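Local coordinates for esterase (Xanthomonas oryzae pv. oryzae, PDB 3H2G), which hydrolyses ester bonds as a cell wall-degrading enzyme that the rice pathogen uses as a virulence factor, at residues 134-139 against 235-240; 216-221 against 226-231; 283-286 against 292-295; 299-302 against 307-310. All coordinates share one frame; numbering follows the deposited sequence.

Contact 1 of 4, residues 134-139 against 235-240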
loop_
_atom_site.group_PDB
_atom_site.type_symbol
_atom_site.label_atom_id
_atom_site.label_comp_id
_atom_site.label_asym_id
_atom_site.label_seq_id
_atom_site.Cartn_x
_atom_site.Cartn_y
_atom_site.Cartn_z
ATOM N N ALA A 134 -6.632 9.548 15.013
ATOM C CA ALA A 134 -7.844 8.858 15.461
ATOM C C ALA A 134 -8.429 7.809 14.520
ATOM O O ALA A 134 -9.219 6.966 14.944
ATOM C CB ALA A 134 -8.917 9.888 15.815
ATOM N N TYR A 135 -8.065 7.863 13.243
ATOM C CA TYR A 135 -8.563 6.887 12.276
ATOM C C TYR A 135 -7.524 6.731 11.178
ATOM O O TYR A 135 -6.546 7.474 11.146
ATOM C CB TYR A 135 -9.883 7.359 11.645
ATOM C CG TYR A 135 -9.764 8.652 10.860
ATOM C CD1 TYR A 135 -9.827 9.892 11.502
ATOM C CD2 TYR A 135 -9.559 8.637 9.477
ATOM C CE1 TYR A 135 -9.686 11.084 10.786
ATOM C CE2 TYR A 135 -9.415 9.821 8.754
ATOM C CZ TYR A 135 -9.478 11.039 9.414
ATOM O OH TYR A 135 -9.315 12.206 8.700
ATOM N N HIS A 136 -7.719 5.763 10.291
ATOM C CA HIS A 136 -6.789 5.598 9.181
ATOM C C HIS A 136 -7.458 6.044 7.891
ATOM O O HIS A 136 -8.513 5.523 7.520
ATOM C CB HIS A 136 -6.332 4.148 9.005
ATOM C CG HIS A 136 -5.525 3.940 7.760
ATOM N ND1 HIS A 136 -5.894 3.057 6.766
ATOM C CD2 HIS A 136 -4.418 4.573 7.306
ATOM C CE1 HIS A 136 -5.052 3.161 5.752
ATOM N NE2 HIS A 136 -4.148 4.075 6.054
ATOM N N PRO A 137 -6.864 7.032 7.200
ATOM C CA PRO A 137 -7.426 7.530 5.939
ATOM C C PRO A 137 -7.151 6.510 4.833
ATOM O O PRO A 137 -6.285 6.711 3.981
ATOM C CB PRO A 137 -6.667 8.842 5.710
ATOM C CG PRO A 137 -6.212 9.246 7.093
ATOM C CD PRO A 137 -5.795 7.924 7.681
ATOM N N TYR A 138 -7.888 5.408 4.870
ATOM C CA TYR A 138 -7.746 4.332 3.897
ATOM C C TYR A 138 -7.956 4.832 2.461
ATOM O O TYR A 138 -8.945 5.495 2.166
ATOM C CB TYR A 138 -8.758 3.228 4.239
ATOM C CG TYR A 138 -8.679 1.972 3.397
ATOM C CD1 TYR A 138 -7.472 1.295 3.222
ATOM C CD2 TYR A 138 -9.827 1.434 2.814
ATOM C CE1 TYR A 138 -7.412 0.107 2.489
ATOM C CE2 TYR A 138 -9.777 0.246 2.081
ATOM C CZ TYR A 138 -8.567 -0.409 1.923
ATOM O OH TYR A 138 -8.514 -1.579 1.194
ATOM N N LEU A 139 -7.001 4.520 1.586
ATOM C CA LEU A 139 -7.058 4.899 0.174
ATOM C C LEU A 139 -7.125 6.404 -0.094
ATOM O O LEU A 139 -7.661 6.840 -1.120
ATOM C CB LEU A 139 -8.235 4.187 -0.505
ATOM C CG LEU A 139 -8.104 2.656 -0.507
ATOM C CD1 LEU A 139 -9.397 2.014 -0.999
ATOM C CD2 LEU A 139 -6.928 2.252 -1.385
ATOM N N GLY A 235 -14.801 -2.782 1.225
ATOM C CA GLY A 235 -15.758 -1.733 0.928
ATOM C C GLY A 235 -16.137 -0.977 2.190
ATOM O O GLY A 235 -16.260 0.249 2.177
ATOM N N SER A 236 -16.329 -1.707 3.286
ATOM C CA SER A 236 -16.685 -1.079 4.557
ATOM C C SER A 236 -15.548 -0.190 5.057
ATOM O O SER A 236 -15.785 0.918 5.540
ATOM C CB SER A 236 -17.028 -2.148 5.598
ATOM O OG SER A 236 -18.201 -2.853 5.214
ATOM N N TYR A 237 -14.314 -0.671 4.945
ATOM C CA TYR A 237 -13.161 0.121 5.382
ATOM C C TYR A 237 -13.145 1.436 4.588
ATOM O O TYR A 237 -12.970 2.519 5.149
ATOM C CB TYR A 237 -11.865 -0.665 5.134
ATOM C CG TYR A 237 -10.678 -0.255 5.994
ATOM C CD1 TYR A 237 -9.593 -1.115 6.158
ATOM C CD2 TYR A 237 -10.656 0.968 6.673
ATOM C CE1 TYR A 237 -8.516 -0.780 6.980
ATOM C CE2 TYR A 237 -9.580 1.316 7.504
ATOM C CZ TYR A 237 -8.516 0.432 7.651
ATOM O OH TYR A 237 -7.459 0.742 8.474
ATOM N N ALA A 238 -13.349 1.332 3.278
ATOM C CA ALA A 238 -13.355 2.500 2.401
ATOM C C ALA A 238 -14.427 3.525 2.765
ATOM O O ALA A 238 -14.150 4.721 2.821
ATOM C CB ALA A 238 -13.536 2.060 0.951
ATOM N N ILE A 239 -15.651 3.056 2.996
ATOM C CA ILE A 239 -16.759 3.948 3.340
ATOM C C ILE A 239 -16.526 4.667 4.670
ATOM O O ILE A 239 -16.655 5.891 4.757
ATOM C CB ILE A 239 -18.092 3.162 3.404
ATOM C CG1 ILE A 239 -18.447 2.650 2.004
ATOM C CG2 ILE A 239 -19.207 4.046 3.970
ATOM C CD1 ILE A 239 -19.619 1.682 1.974
ATOM N N VAL A 240 -16.185 3.902 5.701
ATOM C CA VAL A 240 -15.931 4.465 7.023
ATOM C C VAL A 240 -14.767 5.462 6.988
ATOM O O VAL A 240 -14.850 6.547 7.569
ATOM C CB VAL A 240 -15.629 3.338 8.044
ATOM C CG1 VAL A 240 -15.130 3.921 9.350
ATOM C CG2 VAL A 240 -16.890 2.514 8.289
#
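The rings of Tyr-138 and Tyr-237 lie one over the other in an offset stack. Their centroids are 4.3 Å apart and the planes differ by 18°. One face of the Tyr-138 ring takes CG of Tyr-237 towards its rim. The opposite face is covered over its centre by CG of Leu-139, the next residue in the chain. At the edge of the Tyr-138 ring sits the backbone of Ala-238, with CD2 of Tyr-138 3.6 Å from the amide N of Ala-238. CB of Tyr-138 also lies over the face of the Tyr-237 ring in a CH-pi contact. A chi1 of -175° turns the Tyr-138 ring away from its own backbone N and out across Tyr-237 to the helix backbone.

The contact joins the loop between strand 119-123 and helix 141-162 to helix 231-246. The fold is that of an alpha/beta hydrolase. Tyr-138 is close to the probable catalytic triad of Ser-176, Asp-336 and His-377 but makes no contact with it.

His-136 completes an aromatic cluster with the two tyrosines. The His-136 and Tyr-237 rings meet obliquely. ND1 of His-136 gives a weak hydrogen bond of 3.3 Å to OH of Tyr-237, bent to 134° at the hydrogen. A bond to the backbone O of Glu-89 and this weak bond from His-136 both engage the hydroxyl. OH of Tyr-138 is bonded to OG1 of Thr-88. Helix 231-246 also meets Phe-310 through Ala-238 and Ile-239.

Contact 2 of 4, residues 216-221 against 226-231; sequences LDSWSG and GENTFG
One direct hydrogen bond crosses between the chain around Gly-221 and that around Asn-228. The amide N of Asn-228 donates to the backbone O of Gly-221 over 2.8 Å, with 155° at the hydrogen. The donor is tilted 32° from the carbonyl plane. Gly-221 ends a type I turn that starts at Ser-218, and its phi is positive.

A water makes the second link. It donates to the backbone O of Ser-218 at 2.8 Å and accepts from ND2 of Asn-228 at 2.9 Å. The Asn-228 residue is therefore held at both ends, by its backbone N and by its amide nitrogen.

Van der Waals contacts lie between these bonds. CB of Ser-218 packs against the Asn-228 side chain, 3.7 Å from ND2 and 3.9 Å from CB of Asn-228. The Asn-228 side chain extends opposite its own N (chi1 178°), and its amide reaches over Ser-218 towards the water. OG of Ser-218 is bonded to ND2 of Asn-223, in the loop between the two segments. At the outer side, CG of Glu-227 lies 3.7 Å from the O of Gly-221. The Glu-227 carboxylate bends forward to Thr-229, where OE2 of Glu-227 accepts from OG1 of Thr-229 through its anti lone pair.

Together these links close the short connection from helix 211-218 to helix 231-246, whose N-cap position is Phe-230. Beside it, Trp-219 stacks on Tyr-299 and Phe-302 of helix 296-304.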
loop_
_atom_site.group_PDB
_atom_site.type_symbol
_atom_site.label_atom_id
_atom_site.label_comp_id
_atom_site.label_asym_id
_atom_site.label_seq_id
_atom_site.Cartn_x
_atom_site.Cartn_y
_atom_site.Cartn_z
ATOM N N LEU A 216 -16.954 0.337 -8.744
ATOM C CA LEU A 216 -18.122 0.189 -9.605
ATOM C C LEU A 216 -18.124 -1.202 -10.241
ATOM O O LEU A 216 -19.136 -1.902 -10.226
ATOM C CB LEU A 216 -18.114 1.253 -10.713
ATOM C CG LEU A 216 -18.398 2.701 -10.305
ATOM C CD1 LEU A 216 -18.097 3.641 -11.462
ATOM C CD2 LEU A 216 -19.860 2.830 -9.874
ATOM N N ASP A 217 -16.986 -1.605 -10.793
ATOM C CA ASP A 217 -16.885 -2.904 -11.452
ATOM C C ASP A 217 -17.184 -4.114 -10.566
ATOM O O ASP A 217 -17.711 -5.121 -11.051
ATOM C CB ASP A 217 -15.500 -3.072 -12.087
ATOM C CG ASP A 217 -15.253 -2.093 -13.223
ATOM O OD1 ASP A 217 -16.227 -1.469 -13.697
ATOM O OD2 ASP A 217 -14.088 -1.954 -13.648
ATOM N N SER A 218 -16.855 -4.020 -9.281
ATOM C CA SER A 218 -17.081 -5.129 -8.351
ATOM C C SER A 218 -18.255 -4.911 -7.402
ATOM O O SER A 218 -18.475 -5.717 -6.501
ATOM C CB SER A 218 -15.826 -5.373 -7.502
ATOM O OG SER A 218 -14.722 -5.766 -8.296
ATOM N N TRP A 219 -19.016 -3.840 -7.606
ATOM C CA TRP A 219 -20.124 -3.528 -6.707
ATOM C C TRP A 219 -21.144 -4.646 -6.463
ATOM O O TRP A 219 -21.670 -4.771 -5.355
ATOM C CB TRP A 219 -20.852 -2.268 -7.189
ATOM C CG TRP A 219 -21.675 -1.623 -6.114
ATOM C CD1 TRP A 219 -23.037 -1.533 -6.063
ATOM C CD2 TRP A 219 -21.185 -0.997 -4.920
ATOM N NE1 TRP A 219 -23.426 -0.892 -4.910
ATOM C CE2 TRP A 219 -22.310 -0.553 -4.190
ATOM C CE3 TRP A 219 -19.904 -0.770 -4.395
ATOM C CZ2 TRP A 219 -22.194 0.108 -2.962
ATOM C CZ3 TRP A 219 -19.789 -0.112 -3.173
ATOM C CH2 TRP A 219 -20.931 0.319 -2.470
ATOM N N SER A 220 -21.421 -5.456 -7.481
ATOM C CA SER A 220 -22.389 -6.545 -7.344
ATOM C C SER A 220 -21.845 -7.690 -6.494
ATOM O O SER A 220 -22.598 -8.565 -6.057
ATOM C CB SER A 220 -22.772 -7.094 -8.722
ATOM O OG SER A 220 -21.690 -7.809 -9.301
ATOM N N GLY A 221 -20.536 -7.679 -6.270
ATOM C CA GLY A 221 -19.910 -8.731 -5.493
ATOM C C GLY A 221 -18.966 -9.542 -6.363
ATOM O O GLY A 221 -18.184 -10.354 -5.870
ATOM N N GLY A 226 -13.645 -12.415 -11.433
ATOM C CA GLY A 226 -14.213 -13.383 -10.514
ATOM C C GLY A 226 -14.919 -12.720 -9.353
ATOM O O GLY A 226 -15.253 -11.538 -9.409
ATOM N N GLU A 227 -15.139 -13.483 -8.289
ATOM C CA GLU A 227 -15.817 -12.973 -7.107
ATOM C C GLU A 227 -14.919 -12.074 -6.260
ATOM O O GLU A 227 -13.768 -12.412 -5.981
ATOM C CB GLU A 227 -16.318 -14.142 -6.254
ATOM C CG GLU A 227 -16.908 -13.727 -4.914
ATOM C CD GLU A 227 -17.281 -14.919 -4.055
ATOM O OE1 GLU A 227 -18.312 -15.566 -4.341
ATOM O OE2 GLU A 227 -16.533 -15.214 -3.102
ATOM N N ASN A 228 -15.457 -10.925 -5.859
ATOM C CA ASN A 228 -14.729 -9.983 -5.020
ATOM C C ASN A 228 -15.039 -10.372 -3.581
ATOM O O ASN A 228 -15.703 -9.644 -2.839
ATOM C CB ASN A 228 -15.190 -8.552 -5.304
ATOM C CG ASN A 228 -14.501 -7.540 -4.426
ATOM O OD1 ASN A 228 -13.309 -7.665 -4.134
ATOM N ND2 ASN A 228 -15.242 -6.517 -4.006
ATOM N N THR A 229 -14.535 -11.542 -3.214
ATOM C CA THR A 229 -14.733 -12.159 -1.909
ATOM C C THR A 229 -14.549 -11.279 -0.674
ATOM O O THR A 229 -15.298 -11.401 0.297
ATOM C CB THR A 229 -13.818 -13.386 -1.797
ATOM O OG1 THR A 229 -13.987 -14.192 -2.972
ATOM C CG2 THR A 229 -14.158 -14.217 -0.563
ATOM N N PHE A 230 -13.560 -10.393 -0.706
ATOM C CA PHE A 230 -13.292 -9.530 0.440
ATOM C C PHE A 230 -13.963 -8.162 0.309
ATOM O O PHE A 230 -13.645 -7.235 1.051
ATOM C CB PHE A 230 -11.777 -9.352 0.598
ATOM C CG PHE A 230 -10.995 -10.624 0.398
ATOM C CD1 PHE A 230 -11.308 -11.773 1.118
ATOM C CD2 PHE A 230 -9.949 -10.676 -0.520
ATOM C CE1 PHE A 230 -10.593 -12.956 0.925
ATOM C CE2 PHE A 230 -9.229 -11.852 -0.718
ATOM C CZ PHE A 230 -9.552 -12.994 0.004
ATOM N N GLY A 231 -14.905 -8.058 -0.625
ATOM C CA GLY A 231 -15.598 -6.804 -0.873
ATOM C C GLY A 231 -16.320 -6.146 0.290
ATOM O O GLY A 231 -16.293 -4.920 0.424
HETATM O O HOH W 1 -18.145 -6.148 -3.743
#

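Contact 3 of 4, residues 283-286 against 292-295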
loop_
_atom_site.group_PDB
_atom_site.type_symbol
_atom_site.label_atom_id
_atom_site.label_comp_id
_atom_site.label_asym_id
_atom_site.label_seq_id
_atom_site.Cartn_x
_atom_site.Cartn_y
_atom_site.Cartn_z
ATOM N N THR A 283 -16.956 -11.922 10.975
ATOM C CA THR A 283 -17.339 -10.760 11.769
ATOM C C THR A 283 -18.424 -9.983 11.029
ATOM O O THR A 283 -19.350 -9.450 11.642
ATOM C CB THR A 283 -16.137 -9.846 12.041
ATOM O OG1 THR A 283 -15.610 -9.361 10.800
ATOM C CG2 THR A 283 -15.059 -10.617 12.774
ATOM N N LEU A 284 -18.297 -9.924 9.708
ATOM C CA LEU A 284 -19.273 -9.255 8.858
ATOM C C LEU A 284 -19.798 -10.312 7.891
ATOM O O LEU A 284 -19.161 -11.345 7.686
ATOM C CB LEU A 284 -18.625 -8.108 8.077
ATOM C CG LEU A 284 -18.055 -6.947 8.898
ATOM C CD1 LEU A 284 -17.535 -5.865 7.955
ATOM C CD2 LEU A 284 -19.133 -6.383 9.814
ATOM N N PRO A 285 -20.972 -10.077 7.289
ATOM C CA PRO A 285 -21.496 -11.080 6.358
ATOM C C PRO A 285 -20.609 -11.306 5.137
ATOM O O PRO A 285 -19.783 -10.461 4.788
ATOM C CB PRO A 285 -22.874 -10.526 5.993
ATOM C CG PRO A 285 -22.705 -9.046 6.155
ATOM C CD PRO A 285 -21.893 -8.934 7.415
ATOM N N SER A 286 -20.771 -12.464 4.503
ATOM C CA SER A 286 -20.002 -12.786 3.313
ATOM C C SER A 286 -20.580 -12.018 2.121
ATOM O O SER A 286 -21.714 -11.535 2.171
ATOM C CB SER A 286 -20.026 -14.298 3.064
ATOM O OG SER A 286 -21.336 -14.819 3.198
ATOM N N SER A 292 -28.117 -7.643 2.088
ATOM C CA SER A 292 -28.657 -7.584 3.437
ATOM C C SER A 292 -27.724 -6.752 4.310
ATOM O O SER A 292 -28.033 -6.459 5.465
ATOM C CB SER A 292 -28.790 -8.993 4.019
ATOM O OG SER A 292 -27.520 -9.577 4.235
ATOM N N TYR A 293 -26.584 -6.366 3.744
ATOM C CA TYR A 293 -25.581 -5.586 4.467
ATOM C C TYR A 293 -25.760 -4.078 4.283
ATOM O O TYR A 293 -25.928 -3.336 5.250
ATOM C CB TYR A 293 -24.185 -5.988 3.997
ATOM C CG TYR A 293 -23.072 -5.356 4.796
ATOM C CD1 TYR A 293 -22.893 -5.675 6.144
ATOM C CD2 TYR A 293 -22.199 -4.441 4.209
ATOM C CE1 TYR A 293 -21.870 -5.099 6.888
ATOM C CE2 TYR A 293 -21.170 -3.856 4.944
ATOM C CZ TYR A 293 -21.013 -4.191 6.284
ATOM O OH TYR A 293 -20.010 -3.621 7.023
ATOM N N PHE A 294 -25.706 -3.627 3.036
ATOM C CA PHE A 294 -25.876 -2.211 2.735
ATOM C C PHE A 294 -27.350 -1.858 2.636
ATOM O O PHE A 294 -28.173 -2.707 2.287
ATOM C CB PHE A 294 -25.212 -1.864 1.398
ATOM C CG PHE A 294 -23.719 -1.983 1.412
ATOM C CD1 PHE A 294 -22.952 -1.130 2.197
ATOM C CD2 PHE A 294 -23.076 -2.950 0.642
ATOM C CE1 PHE A 294 -21.562 -1.234 2.218
ATOM C CE2 PHE A 294 -21.683 -3.063 0.657
ATOM C CZ PHE A 294 -20.927 -2.203 1.447
ATOM N N GLN A 295 -27.682 -0.610 2.952
ATOM C CA GLN A 295 -29.058 -0.144 2.822
ATOM C C GLN A 295 -29.361 -0.262 1.332
ATOM O O GLN A 295 -28.523 0.087 0.499
ATOM C CB GLN A 295 -29.175 1.319 3.254
ATOM C CG GLN A 295 -29.152 1.528 4.759
ATOM C CD GLN A 295 -30.428 1.056 5.426
ATOM O OE1 GLN A 295 -31.319 0.520 4.770
ATOM N NE2 GLN A 295 -30.525 1.257 6.736
#
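The loop 283-286 and the end of the short, weakly bonded helix 290-293 come closest at Pro-285 and Tyr-293, whose CA atoms are 7.1 Å apart, so side chains bridge the gap. No hydrogen bond crosses it. Tyr-293 carries the contact from its side, and its ring touches both Leu-284 and Pro-285.

The Pro-285 and Tyr-293 side chains cross at about a right angle. CG of Pro-285 comes within 3.4 Å of CD1 of Tyr-293, and CD of Pro-285 is 3.6 Å from the same CD1. The proline approaches obliquely to the aromatic plane. The extended first torsion of Tyr-293 (chi1 -173°) directs the ring across the gap and past the proline to the leucine.

This is plain hydrophobic packing within the helical region that follows helix 231-246. It joins the loop after helix 275-280 to the next helical turn. Ile-232 of helix 231-246 touches both Leu-284 and Tyr-293. Trp-261 meets the Tyr-293 ring and also packs on Leu-284 and Pro-285.

Leu-284 packs against the far end of the tyrosine. Its CD1 lies 3.5 Å from OH of Tyr-293. The other branch, CD2 of Leu-284, is 4.2 Å from CE1 of Tyr-293. Both methyls come to the hydroxyl end from the same side as the proline. The hydroxyl itself sits beside these methyl groups but has a polar partner, OG of Ser-236, with which it is hydrogen-bonded. At the edge of the tyrosine ring, CD2 of Tyr-293 points over the centre of the Phe-294 ring.

Contact 4 of 4, residues 299-302 against 307-310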
loop_
_atom_site.group_PDB
_atom_site.type_symbol
_atom_site.label_atom_id
_atom_site.label_comp_id
_atom_site.label_asym_id
_atom_site.label_seq_id
_atom_site.Cartn_x
_atom_site.Cartn_y
_atom_site.Cartn_z
ATOM N N TYR A 299 -27.127 1.085 -1.844
ATOM C CA TYR A 299 -26.629 0.027 -2.711
ATOM C C TYR A 299 -26.998 0.209 -4.187
ATOM O O TYR A 299 -26.196 -0.107 -5.067
ATOM C CB TYR A 299 -27.112 -1.340 -2.212
ATOM C CG TYR A 299 -26.351 -2.489 -2.837
ATOM C CD1 TYR A 299 -24.968 -2.601 -2.678
ATOM C CD2 TYR A 299 -26.999 -3.425 -3.636
ATOM C CE1 TYR A 299 -24.250 -3.616 -3.309
ATOM C CE2 TYR A 299 -26.293 -4.445 -4.271
ATOM C CZ TYR A 299 -24.921 -4.531 -4.106
ATOM O OH TYR A 299 -24.220 -5.523 -4.752
ATOM N N SER A 300 -28.195 0.715 -4.467
ATOM C CA SER A 300 -28.587 0.917 -5.858
ATOM C C SER A 300 -28.095 2.267 -6.381
ATOM O O SER A 300 -27.816 2.416 -7.572
ATOM C CB SER A 300 -30.109 0.823 -6.015
ATOM O OG SER A 300 -30.770 1.889 -5.356
ATOM N N ASP A 301 -27.973 3.240 -5.480
ATOM C CA ASP A 301 -27.532 4.587 -5.841
ATOM C C ASP A 301 -26.064 4.685 -6.256
ATOM O O ASP A 301 -25.728 5.366 -7.227
ATOM C CB ASP A 301 -27.776 5.544 -4.670
ATOM C CG ASP A 301 -27.525 6.996 -5.039
ATOM O OD1 ASP A 301 -28.302 7.549 -5.845
ATOM O OD2 ASP A 301 -26.549 7.584 -4.522
ATOM N N PHE A 302 -25.188 4.009 -5.523
ATOM C CA PHE A 302 -23.765 4.072 -5.831
ATOM C C PHE A 302 -23.396 3.801 -7.295
ATOM O O PHE A 302 -22.750 4.629 -7.938
ATOM C CB PHE A 302 -22.980 3.114 -4.925
ATOM C CG PHE A 302 -21.499 3.120 -5.183
ATOM C CD1 PHE A 302 -20.692 4.129 -4.665
ATOM C CD2 PHE A 302 -20.916 2.137 -5.975
ATOM C CE1 PHE A 302 -19.323 4.160 -4.935
ATOM C CE2 PHE A 302 -19.548 2.157 -6.253
ATOM C CZ PHE A 302 -18.750 3.172 -5.730
ATOM N N ALA A 307 -23.170 11.223 -8.572
ATOM C CA ALA A 307 -23.214 12.230 -7.514
ATOM C C ALA A 307 -23.160 11.606 -6.119
ATOM O O ALA A 307 -23.049 12.319 -5.120
ATOM C CB ALA A 307 -24.473 13.087 -7.653
ATOM N N ASN A 308 -23.252 10.279 -6.048
ATOM C CA ASN A 308 -23.191 9.587 -4.759
ATOM C C ASN A 308 -21.931 10.098 -4.052
ATOM O O ASN A 308 -20.842 10.061 -4.622
ATOM C CB ASN A 308 -23.097 8.073 -4.976
ATOM C CG ASN A 308 -23.113 7.297 -3.672
ATOM O OD1 ASN A 308 -24.171 6.867 -3.194
ATOM N ND2 ASN A 308 -21.944 7.123 -3.083
ATOM N N PRO A 309 -22.065 10.581 -2.801
ATOM C CA PRO A 309 -20.938 11.110 -2.024
ATOM C C PRO A 309 -19.754 10.173 -1.795
ATOM O O PRO A 309 -18.603 10.616 -1.812
ATOM C CB PRO A 309 -21.599 11.557 -0.716
ATOM C CG PRO A 309 -22.752 10.619 -0.584
ATOM C CD PRO A 309 -23.296 10.573 -1.992
ATOM N N PHE A 310 -20.022 8.892 -1.564
ATOM C CA PHE A 310 -18.929 7.947 -1.357
ATOM C C PHE A 310 -18.194 7.790 -2.682
ATOM O O PHE A 310 -16.963 7.772 -2.725
ATOM C CB PHE A 310 -19.463 6.593 -0.879
ATOM C CG PHE A 310 -18.423 5.509 -0.846
ATOM C CD1 PHE A 310 -17.227 5.689 -0.151
ATOM C CD2 PHE A 310 -18.634 4.308 -1.521
ATOM C CE1 PHE A 310 -16.253 4.684 -0.132
ATOM C CE2 PHE A 310 -17.670 3.300 -1.508
ATOM C CZ PHE A 310 -16.475 3.490 -0.813
#
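Helix 296-304 and the start of helix 309-316 approach most closely at Phe-302 and Asn-308, whose CA atoms are 5.6 Å apart. These are two consecutive helices joined by a tight turn, with Asn-308 at the N-cap position of the second helix. A short connection brings the end of one helix back beside the start of the next.

Phe-302 and Phe-310 form the apolar half of the contact. CE1 of Phe-302 lies 3.5 Å from CD2 of Phe-310. The rings meet obliquely, with planes at 36° and centroids 5.5 Å apart. The Phe-302 ring leaves the helix on the side opposite its backbone N (chi1 180°), and this carries it out to Phe-310. Phe-302 also touches Phe-215 and Leu-216 of helix 211-218. Phe-310 packs on Met-242 of helix 231-246. The two phenylalanines thus join the turn to two other helices.

Asp-301 and Asn-308 make up the polar half. The Asp-301 carboxylate points across to the Asn-308 side chain, and the two flat groups are turned by 45°. OD1 of Asp-301 is hydrogen-bonded to ND2 of Asn-305 in the connection. The Asn-308 amide stands nearly upright to the Phe-302 ring, at its edge. OD2 of Asp-301 comes to 3.5 Å from CB of Asn-308.

From the N terminus, contact 1 opens first, in the loop before helix 141-162, and closes on helix 231-246 after an intervening 95 residues. Contact 2 is nested inside that long loop and closes the short link between helices 211-218 and 231-246. Contacts 3 and 4 follow in series, each closing a small loop, and no two contacts cross. Helix 231-246 connects the set. It belongs to contact 1 and touches contacts 3 and 4, which ties the loop before helix 141-162 to the later helical region. Contacts 2 and 4 meet where O of Trp-219 is probably hydrogen-bonded to OH of Tyr-299. Contacts 3 and 4 touch through Phe-294 and Tyr-299.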